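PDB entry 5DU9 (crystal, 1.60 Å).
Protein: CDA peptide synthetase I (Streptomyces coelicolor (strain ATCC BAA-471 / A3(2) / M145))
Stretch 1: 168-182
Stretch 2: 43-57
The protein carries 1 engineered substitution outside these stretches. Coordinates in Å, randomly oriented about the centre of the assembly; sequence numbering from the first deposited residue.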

ATOM      1  N   LEU A 168     -11.268   2.356   2.626  1.00 16.56           N
ATOM      2  CA  LEU A 168     -12.686   2.406   2.272  1.00 18.51           C
ATOM      3  C   LEU A 168     -13.445   1.294   2.986  1.00 18.02           C
ATOM      4  O   LEU A 168     -14.553   1.502   3.489  1.00 18.78           O
ATOM      5  CB  LEU A 168     -12.885   2.283   0.761  1.00 16.97           C
ATOM      6  CG  LEU A 168     -12.452   3.463  -0.110  1.00 15.65           C
ATOM      7  CD1 LEU A 168     -12.555   3.080  -1.578  1.00 15.91           C
ATOM      8  CD2 LEU A 168     -13.286   4.701   0.174  1.00 22.90           C
ATOM      9  N   PHE A 169     -12.836   0.115   3.029  1.00 15.75           N
ATOM     10  CA  PHE A 169     -13.441  -1.031   3.692  1.00 16.14           C
ATOM     11  C   PHE A 169     -13.638  -0.788   5.186  1.00 17.67           C
ATOM     12  O   PHE A 169     -14.733  -0.986   5.714  1.00 20.38           O
ATOM     13  CB  PHE A 169     -12.586  -2.283   3.493  1.00 15.24           C
ATOM     14  CG  PHE A 169     -12.981  -3.421   4.389  1.00 17.41           C
ATOM     15  CD1 PHE A 169     -14.046  -4.236   4.058  1.00 17.95           C
ATOM     16  CD2 PHE A 169     -12.302  -3.660   5.571  1.00 17.59           C
ATOM     17  CE1 PHE A 169     -14.424  -5.276   4.887  1.00 19.13           C
ATOM     18  CE2 PHE A 169     -12.672  -4.700   6.405  1.00 19.30           C
ATOM     19  CZ  PHE A 169     -13.734  -5.509   6.061  1.00 15.02           C
ATOM     20  N   TYR A 170     -12.575  -0.366   5.868  1.00 15.95           N
ATOM     21  CA  TYR A 170     -12.620  -0.203   7.320  1.00 19.26           C
ATOM     22  C   TYR A 170     -13.674   0.819   7.737  1.00 20.47           C
ATOM     23  O   TYR A 170     -14.415   0.604   8.695  1.00 22.24           O
ATOM     24  CB  TYR A 170     -11.256   0.231   7.858  1.00 16.95           C
ATOM     25  CG  TYR A 170     -10.193  -0.841   7.908  1.00 17.77           C
ATOM     26  CD1 TYR A 170     -10.466  -2.109   8.402  1.00 16.77           C
ATOM     27  CD2 TYR A 170      -8.902  -0.568   7.481  1.00 15.61           C
ATOM     28  CE1 TYR A 170      -9.482  -3.081   8.459  1.00 16.46           C
ATOM     29  CE2 TYR A 170      -7.916  -1.524   7.536  1.00 14.08           C
ATOM     30  CZ  TYR A 170      -8.208  -2.780   8.029  1.00 16.70           C
ATOM     31  OH  TYR A 170      -7.221  -3.737   8.078  1.00 18.23           O
ATOM     32  N   GLU A 171     -13.735   1.935   7.015  1.00 18.44           N
ATOM     33  CA  GLU A 171     -14.701   2.980   7.325  1.00 20.35           C
ATOM     34  C   GLU A 171     -16.128   2.468   7.176  1.00 20.16           C
ATOM     35  O   GLU A 171     -16.986   2.758   8.006  1.00 22.75           O
ATOM     36  CB  GLU A 171     -14.490   4.203   6.429  1.00 22.63           C
ATOM     37  CG  GLU A 171     -13.235   5.000   6.750  1.00 30.43           C
ATOM     38  CD  GLU A 171     -13.313   6.447   6.299  1.00 50.62           C
ATOM     39  OE1 GLU A 171     -14.178   6.769   5.455  1.00 48.62           O
ATOM     40  OE2 GLU A 171     -12.505   7.265   6.787  1.00 54.49           O
ATOM     41  N   ARG A 172     -16.383   1.707   6.116  1.00 19.52           N
ATOM     42  CA  ARG A 172     -17.719   1.166   5.882  1.00 22.91           C
ATOM     43  C   ARG A 172     -18.079   0.136   6.952  1.00 22.61           C
ATOM     44  O   ARG A 172     -19.204   0.119   7.461  1.00 24.49           O
ATOM     45  CB  ARG A 172     -17.815   0.539   4.489  1.00 21.94           C
ATOM     46  CG  ARG A 172     -19.129  -0.179   4.209  1.00 21.38           C
ATOM     47  CD  ARG A 172     -20.328   0.736   4.396  1.00 23.55           C
ATOM     48  NE  ARG A 172     -21.586   0.063   4.081  1.00 25.10           N
ATOM     49  CZ  ARG A 172     -22.789   0.547   4.376  1.00 27.40           C
ATOM     50  NH1 ARG A 172     -22.909   1.709   5.003  1.00 29.75           N
ATOM     51  NH2 ARG A 172     -23.877  -0.138   4.052  1.00 29.37           N
ATOM     52  N   LEU A 173     -17.119  -0.721   7.284  1.00 19.94           N
ATOM     53  CA  LEU A 173     -17.322  -1.742   8.306  1.00 20.18           C
ATOM     54  C   LEU A 173     -17.748  -1.109   9.621  1.00 21.63           C
ATOM     55  O   LEU A 173     -18.709  -1.551  10.256  1.00 24.38           O
ATOM     56  CB  LEU A 173     -16.047  -2.559   8.514  1.00 20.80           C
ATOM     57  CG  LEU A 173     -16.125  -3.655   9.579  1.00 23.41           C
ATOM     58  CD1 LEU A 173     -17.041  -4.776   9.123  1.00 23.09           C
ATOM     59  CD2 LEU A 173     -14.741  -4.191   9.905  1.00 24.22           C
ATOM     60  N   ALA A 174     -17.024  -0.074  10.030  1.00 21.84           N
ATOM     61  CA  ALA A 174     -17.324   0.619  11.278  1.00 24.33           C
ATOM     62  C   ALA A 174     -18.699   1.274  11.222  1.00 30.35           C
ATOM     63  O   ALA A 174     -19.458   1.218  12.186  1.00 30.90           O
ATOM     64  CB  ALA A 174     -16.257   1.652  11.576  1.00 25.48           C
ATOM     65  N   GLU A 175     -19.017   1.884  10.085  1.00 24.94           N
ATOM     66  CA  GLU A 175     -20.304   2.545   9.901  1.00 27.43           C
ATOM     67  C   GLU A 175     -21.461   1.574  10.107  1.00 30.46           C
ATOM     68  O   GLU A 175     -22.432   1.890  10.797  1.00 32.23           O
ATOM     69  CB  GLU A 175     -20.386   3.164   8.504  1.00 27.59           C
ATOM     70  CG  GLU A 175     -21.635   3.995   8.266  1.00 35.29           C
ATOM     71  CD  GLU A 175     -21.654   4.628   6.892  1.00 38.98           C
ATOM     72  OE1 GLU A 175     -21.326   3.929   5.911  1.00 36.46           O
ATOM     73  OE2 GLU A 175     -21.992   5.827   6.793  1.00 42.69           O
ATOM     74  N   VAL A 176     -21.355   0.393   9.506  1.00 27.48           N
ATOM     75  CA  VAL A 176     -22.392  -0.627   9.644  1.00 30.97           C
ATOM     76  C   VAL A 176     -22.459  -1.134  11.084  1.00 32.08           C
ATOM     77  O   VAL A 176     -23.545  -1.315  11.632  1.00 33.73           O
ATOM     78  CB  VAL A 176     -22.148  -1.812   8.684  1.00 31.85           C
ATOM     79  CG1 VAL A 176     -23.198  -2.901   8.877  1.00 33.27           C
ATOM     80  CG2 VAL A 176     -22.157  -1.333   7.237  1.00 26.69           C
ATOM     81  N   TYR A 177     -21.297  -1.354  11.692  1.00 27.94           N
ATOM     82  CA  TYR A 177     -21.228  -1.841  13.070  1.00 28.76           C
ATOM     83  C   TYR A 177     -21.915  -0.883  14.041  1.00 31.39           C
ATOM     84  O   TYR A 177     -22.647  -1.312  14.940  1.00 32.84           O
ATOM     85  CB  TYR A 177     -19.771  -2.051  13.492  1.00 28.52           C
ATOM     86  CG  TYR A 177     -19.610  -2.534  14.919  1.00 28.37           C
ATOM     87  CD1 TYR A 177     -19.772  -3.877  15.241  1.00 29.44           C
ATOM     88  CD2 TYR A 177     -19.294  -1.650  15.942  1.00 30.48           C
ATOM     89  CE1 TYR A 177     -19.625  -4.326  16.544  1.00 30.11           C
ATOM     90  CE2 TYR A 177     -19.144  -2.089  17.250  1.00 29.51           C
ATOM     91  CZ  TYR A 177     -19.313  -3.428  17.543  1.00 31.14           C
ATOM     92  OH  TYR A 177     -19.166  -3.875  18.837  1.00 32.48           O
ATOM     93  N   ARG A 178     -21.679   0.413  13.865  1.00 31.91           N
ATOM     94  CA  ARG A 178     -22.288   1.411  14.742  1.00 36.04           C
ATOM     95  C   ARG A 178     -23.807   1.370  14.638  1.00 43.14           C
ATOM     96  O   ARG A 178     -24.509   1.468  15.644  1.00 41.56           O
ATOM     97  CB  ARG A 178     -21.781   2.818  14.411  1.00 33.30           C
ATOM     98  CG  ARG A 178     -20.322   3.063  14.774  1.00 35.42           C
ATOM     99  CD  ARG A 178     -19.974   4.545  14.736  1.00 39.13           C
ATOM    100  NE  ARG A 178     -20.383   5.193  13.490  1.00 37.50           N
ATOM    101  CZ  ARG A 178     -19.633   5.280  12.394  1.00 35.38           C
ATOM    102  NH1 ARG A 178     -18.413   4.750  12.359  1.00 29.83           N
ATOM    103  NH2 ARG A 178     -20.105   5.900  11.321  1.00 34.34           N
ATOM    104  N   ALA A 179     -24.309   1.213  13.417  1.00 35.52           N
ATOM    105  CA  ALA A 179     -25.746   1.168  13.176  1.00 39.62           C
ATOM    106  C   ALA A 179     -26.377  -0.060  13.828  1.00 39.30           C
ATOM    107  O   ALA A 179     -27.416   0.042  14.480  1.00 43.52           O
ATOM    108  CB  ALA A 179     -26.033   1.178  11.680  1.00 37.49           C
ATOM    109  N   LEU A 180     -25.751  -1.219  13.647  1.00 38.62           N
ATOM    110  CA  LEU A 180     -26.254  -2.452  14.244  1.00 46.43           C
ATOM    111  C   LEU A 180     -26.223  -2.356  15.768  1.00 52.65           C
ATOM    112  O   LEU A 180     -27.086  -2.906  16.452  1.00 43.00           O
ATOM    113  CB  LEU A 180     -25.438  -3.660  13.770  1.00 36.75           C
ATOM    114  CG  LEU A 180     -25.516  -4.019  12.281  1.00 35.37           C
ATOM    115  CD1 LEU A 180     -24.669  -5.249  11.978  1.00 33.78           C
ATOM    116  CD2 LEU A 180     -26.954  -4.250  11.837  1.00 43.92           C
ATOM    117  N   ARG A 181     -25.229  -1.643  16.289  1.00 40.87           N
ATOM    118  CA  ARG A 181     -25.079  -1.465  17.731  1.00 40.00           C
ATOM    119  C   ARG A 181     -26.090  -0.477  18.310  1.00 44.19           C
ATOM    120  O   ARG A 181     -26.624  -0.696  19.397  1.00 52.86           O
ATOM    121  CB  ARG A 181     -23.661  -0.993  18.054  1.00 43.63           C
ATOM    122  CG  ARG A 181     -22.615  -2.091  17.986  1.00 51.19           C
ATOM    123  CD  ARG A 181     -22.692  -2.997  19.201  1.00 43.40           C
ATOM    124  NE  ARG A 181     -22.446  -2.254  20.434  1.00 51.25           N
ATOM    125  CZ  ARG A 181     -22.863  -2.630  21.638  1.00 56.51           C
ATOM    126  NH1 ARG A 181     -23.559  -3.750  21.794  1.00 63.68           N
ATOM    127  NH2 ARG A 181     -22.587  -1.878  22.695  1.00 54.47           N
ATOM    128  N   ASP A 182     -26.345   0.609  17.588  1.00 43.75           N
ATOM    129  CA  ASP A 182     -27.255   1.646  18.067  1.00 46.27           C
ATOM    130  C   ASP A 182     -28.719   1.284  17.835  1.00 62.39           C
ATOM    131  O   ASP A 182     -29.616   1.936  18.369  1.00 62.44           O
ATOM    132  CB  ASP A 182     -26.946   2.980  17.382  1.00 50.21           C
ATOM    133  CG  ASP A 182     -25.589   3.535  17.767  1.00 54.40           C
ATOM    134  OD1 ASP A 182     -25.014   3.067  18.772  1.00 52.65           O
ATOM    135  OD2 ASP A 182     -25.102   4.448  17.067  1.00 60.10           O
TER
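Stretch 2, residues 43-57: PLDHAVLSRALRLTV

Stretch 2 enters as an extended segment and becomes a helix from His46 that runs through Val57 and on beyond the stretch, packing on the helix of residues 168-182. The two axes approach to 8.6 Å and their N-to-C directions differ by 127°, so the chains run broadly against each other: the start of stretch 2 meets the end of stretch 1, and Ala52 CA lies 5.3 Å from Tyr177 CA, Thr56 CA 5.8 Å from Leu173 CA. Together they bury 764 Å².

Pro43 and Leu44 are extended. Pro43 makes no direct contact, but its O accepts from a water that also hydrogen-bonds to Tyr177 OH. Leu44 (chi1 m, chi2 t) brings CD2 to 3.7 Å from Tyr177 CE2. Asp45, at phi/psi -89/112, does two jobs. Its OD1 caps the new helix by accepting from Val48 N at 3.1 Å, while its own N donates to Tyr177 OH at 2.8 Å in a nearly linear bond. A backbone NH ahead of the first helical turn has no helical carbonyl to bond, and here the tyrosine hydroxyl serves it.

His46 points away from the contact and Ala47 sideways, neither touching stretch 1. Val48, chi1 t, points toward it: its CG1 lies 3.6 Å from Leu180 CB and 3.8 Å from Tyr177 CE1. Leu49 starts sideways, but its t, p rotamer brings CD1 to 3.8 Å from Tyr177 CD1 and 4.0 Å from Leu173 CG, while its CA meets the edge of the tyrosine ring. Ser50 turns away; Arg51 CB lies 3.9 Å from Leu180 CD1.

Ala52 sits at the close approach. Its methyl is a knob among Leu173, Val176, Tyr177 and Leu180, with CB 3.8 Å from Val176 CG1 and 3.9 Å from Tyr177 N, so a small side chain accompanies backbone proximity. Leu53 begins sideways, yet its CD1 reaches the edge of the Phe169 ring, 3.7 Å from CZ. Arg54 points away. Leu55, m and t, sets CD1 3.6 Å from Val176 CG1, and its O is linked through a water to Arg172 NH2.

Thr56 is the second knob from this helix, held among Phe169, Arg172, Leu173 and Val176. Its OG1 donates back to Ala52 O at 2.8 Å, which satisfies the hydroxyl within its own helix, and CG2 packs 3.7 Å from Phe169 CE1 and 3.8 Å from Arg172 CG. Val57 points sideways, beyond contact. The pattern is simple: Val48, Ala52, Leu55 and Thr56 face the partner, and Leu49 and Leu53 reach in from the flank.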

ATOM      1  N   PRO A  43     -13.459  -2.917  23.624  1.00 36.47           N
ATOM      2  CA  PRO A  43     -14.173  -4.150  23.273  1.00 40.74           C
ATOM      3  C   PRO A  43     -15.166  -3.996  22.122  1.00 37.60           C
ATOM      4  O   PRO A  43     -15.876  -2.992  22.031  1.00 37.81           O
ATOM      5  CB  PRO A  43     -14.905  -4.515  24.571  1.00 37.94           C
ATOM      6  CG  PRO A  43     -15.015  -3.243  25.326  1.00 53.54           C
ATOM      7  CD  PRO A  43     -13.793  -2.452  24.981  1.00 44.14           C
ATOM      8  N   LEU A  44     -15.190  -5.000  21.250  1.00 34.39           N
ATOM      9  CA  LEU A  44     -16.179  -5.100  20.183  1.00 32.18           C
ATOM     10  C   LEU A  44     -16.993  -6.381  20.344  1.00 38.51           C
ATOM     11  O   LEU A  44     -16.509  -7.371  20.894  1.00 42.57           O
ATOM     12  CB  LEU A  44     -15.504  -5.084  18.811  1.00 35.11           C
ATOM     13  CG  LEU A  44     -14.730  -3.822  18.431  1.00 33.96           C
ATOM     14  CD1 LEU A  44     -14.071  -4.012  17.080  1.00 31.60           C
ATOM     15  CD2 LEU A  44     -15.635  -2.599  18.412  1.00 31.29           C
ATOM     16  N   ASP A  45     -18.231  -6.350  19.862  1.00 37.50           N
ATOM     17  CA  ASP A  45     -19.102  -7.520  19.878  1.00 32.67           C
ATOM     18  C   ASP A  45     -18.876  -8.320  18.600  1.00 36.23           C
ATOM     19  O   ASP A  45     -19.222  -7.865  17.512  1.00 34.32           O
ATOM     20  CB  ASP A  45     -20.568  -7.089  20.008  1.00 34.80           C
ATOM     21  CG  ASP A  45     -21.516  -8.260  20.215  1.00 46.47           C
ATOM     22  OD1 ASP A  45     -21.407  -9.268  19.484  1.00 38.77           O
ATOM     23  OD2 ASP A  45     -22.381  -8.168  21.110  1.00 58.29           O
ATOM     24  N   HIS A  46     -18.294  -9.509  18.731  1.00 34.73           N
ATOM     25  CA  HIS A  46     -17.936 -10.305  17.559  1.00 39.74           C
ATOM     26  C   HIS A  46     -19.158 -10.733  16.752  1.00 45.04           C
ATOM     27  O   HIS A  46     -19.120 -10.757  15.521  1.00 32.00           O
ATOM     28  CB  HIS A  46     -17.145 -11.547  17.963  1.00 34.85           C
ATOM     29  CG  HIS A  46     -16.948 -12.516  16.838  1.00 41.26           C
ATOM     30  ND1 HIS A  46     -17.523 -13.768  16.827  1.00 42.31           N
ATOM     31  CD2 HIS A  46     -16.261 -12.406  15.679  1.00 32.82           C
ATOM     32  CE1 HIS A  46     -17.187 -14.394  15.713  1.00 37.40           C
ATOM     33  NE2 HIS A  46     -16.418 -13.591  15.000  1.00 33.38           N
ATOM     34  N   ALA A  47     -20.233 -11.085  17.446  1.00 36.17           N
ATOM     35  CA  ALA A  47     -21.460 -11.497  16.777  1.00 34.77           C
ATOM     36  C   ALA A  47     -21.993 -10.371  15.897  1.00 38.13           C
ATOM     37  O   ALA A  47     -22.397 -10.597  14.757  1.00 35.84           O
ATOM     38  CB  ALA A  47     -22.506 -11.913  17.793  1.00 37.14           C
ATOM     39  N   VAL A  48     -21.982  -9.155  16.431  1.00 33.73           N
ATOM     40  CA  VAL A  48     -22.470  -7.993  15.696  1.00 34.72           C
ATOM     41  C   VAL A  48     -21.513  -7.625  14.565  1.00 37.48           C
ATOM     42  O   VAL A  48     -21.948  -7.344  13.450  1.00 32.55           O
ATOM     43  CB  VAL A  48     -22.662  -6.777  16.627  1.00 36.56           C
ATOM     44  CG1 VAL A  48     -23.165  -5.568  15.847  1.00 36.48           C
ATOM     45  CG2 VAL A  48     -23.635  -7.118  17.745  1.00 38.94           C
ATOM     46  N   LEU A  49     -20.214  -7.627  14.853  1.00 28.90           N
ATOM     47  CA  LEU A  49     -19.215  -7.307  13.836  1.00 29.61           C
ATOM     48  C   LEU A  49     -19.258  -8.335  12.711  1.00 25.72           C
ATOM     49  O   LEU A  49     -19.013  -8.010  11.551  1.00 26.92           O
ATOM     50  CB  LEU A  49     -17.811  -7.247  14.448  1.00 26.62           C
ATOM     51  CG  LEU A  49     -16.691  -6.695  13.562  1.00 28.65           C
ATOM     52  CD1 LEU A  49     -16.974  -5.259  13.133  1.00 29.05           C
ATOM     53  CD2 LEU A  49     -15.351  -6.774  14.281  1.00 27.05           C
ATOM     54  N   SER A  50     -19.578  -9.577  13.057  1.00 29.35           N
ATOM     55  CA  SER A  50     -19.707 -10.631  12.058  1.00 29.11           C
ATOM     56  C   SER A  50     -20.864 -10.315  11.108  1.00 33.85           C
ATOM     57  O   SER A  50     -20.749 -10.485   9.892  1.00 28.37           O
ATOM     58  CB  SER A  50     -19.917 -11.987  12.737  1.00 28.39           C
ATOM     59  OG  SER A  50     -20.101 -13.014  11.778  1.00 45.16           O
ATOM     60  N   ARG A  51     -21.973  -9.842  11.665  1.00 32.30           N
ATOM     61  CA  ARG A  51     -23.110  -9.415  10.856  1.00 34.33           C
ATOM     62  C   ARG A  51     -22.724  -8.207  10.007  1.00 29.79           C
ATOM     63  O   ARG A  51     -23.078  -8.122   8.829  1.00 30.79           O
ATOM     64  CB  ARG A  51     -24.311  -9.078  11.743  1.00 34.60           C
ATOM     65  N   ALA A  52     -21.985  -7.280  10.612  1.00 28.05           N
ATOM     66  CA  ALA A  52     -21.542  -6.074   9.920  1.00 31.09           C
ATOM     67  C   ALA A  52     -20.617  -6.409   8.754  1.00 32.14           C
ATOM     68  O   ALA A  52     -20.669  -5.762   7.705  1.00 26.82           O
ATOM     69  CB  ALA A  52     -20.843  -5.136  10.888  1.00 29.75           C
ATOM     70  N   LEU A  53     -19.765  -7.413   8.937  1.00 25.68           N
ATOM     71  CA  LEU A  53     -18.867  -7.830   7.866  1.00 22.05           C
ATOM     72  C   LEU A  53     -19.671  -8.351   6.683  1.00 26.34           C
ATOM     73  O   LEU A  53     -19.365  -8.048   5.532  1.00 26.19           O
ATOM     74  CB  LEU A  53     -17.888  -8.908   8.344  1.00 22.23           C
ATOM     75  CG  LEU A  53     -16.922  -9.415   7.261  1.00 20.41           C
ATOM     76  CD1 LEU A  53     -16.076  -8.278   6.702  1.00 20.71           C
ATOM     77  CD2 LEU A  53     -16.028 -10.528   7.780  1.00 22.61           C
ATOM     78  N   ARG A  54     -20.705  -9.130   6.974  1.00 28.78           N
ATOM     79  CA  ARG A  54     -21.523  -9.718   5.922  1.00 25.65           C
ATOM     80  C   ARG A  54     -22.186  -8.627   5.090  1.00 26.37           C
ATOM     81  O   ARG A  54     -22.173  -8.687   3.861  1.00 28.05           O
ATOM     82  CB  ARG A  54     -22.573 -10.658   6.516  1.00 29.14           C
ATOM     83  CG  ARG A  54     -23.263 -11.518   5.470  1.00 40.85           C
ATOM     84  CD  ARG A  54     -24.030 -12.672   6.093  1.00 44.69           C
ATOM     85  NE  ARG A  54     -24.740 -13.453   5.082  1.00 58.96           N
ATOM     86  CZ  ARG A  54     -24.211 -14.460   4.391  1.00 53.00           C
ATOM     87  NH1 ARG A  54     -22.953 -14.834   4.592  1.00 40.08           N
ATOM     88  NH2 ARG A  54     -24.946 -15.101   3.493  1.00 62.33           N
ATOM     89  N   LEU A  55     -22.746  -7.626   5.763  1.00 28.39           N
ATOM     90  CA  LEU A  55     -23.387  -6.506   5.078  1.00 27.55           C
ATOM     91  C   LEU A  55     -22.368  -5.703   4.281  1.00 28.59           C
ATOM     92  O   LEU A  55     -22.649  -5.246   3.174  1.00 28.38           O
ATOM     93  CB  LEU A  55     -24.091  -5.593   6.080  1.00 30.66           C
ATOM     94  CG  LEU A  55     -25.296  -6.178   6.818  1.00 32.35           C
ATOM     95  CD1 LEU A  55     -25.735  -5.239   7.931  1.00 39.09           C
ATOM     96  CD2 LEU A  55     -26.442  -6.438   5.857  1.00 39.19           C
ATOM     97  N   THR A  56     -21.182  -5.534   4.853  1.00 25.33           N
ATOM     98  CA  THR A  56     -20.139  -4.746   4.216  1.00 22.25           C
ATOM     99  C   THR A  56     -19.650  -5.433   2.950  1.00 24.33           C
ATOM    100  O   THR A  56     -19.545  -4.806   1.896  1.00 22.81           O
ATOM    101  CB  THR A  56     -18.953  -4.512   5.168  1.00 21.51           C
ATOM    102  OG1 THR A  56     -19.391  -3.736   6.292  1.00 24.05           O
ATOM    103  CG2 THR A  56     -17.826  -3.772   4.463  1.00 19.94           C
ATOM    104  N   VAL A  57     -19.341  -6.722   3.057  1.00 21.65           N
ATOM    105  CA  VAL A  57     -18.873  -7.480   1.905  1.00 19.92           C
ATOM    106  C   VAL A  57     -19.940  -7.470   0.811  1.00 21.52           C
ATOM    107  O   VAL A  57     -19.638  -7.210  -0.352  1.00 23.58           O
ATOM    108  CB  VAL A  57     -18.510  -8.932   2.294  1.00 23.66           C
ATOM    109  CG1 VAL A  57     -18.255  -9.787   1.055  1.00 21.54           C
ATOM    110  CG2 VAL A  57     -17.281  -8.941   3.188  1.00 21.23           C
TER
HETATM  111  O   HOH W   1     -18.274  -1.918  20.892  1.00 35.29           O
HETATM  112  O   HOH W   2     -22.850  -2.465   2.485  1.00 32.63           O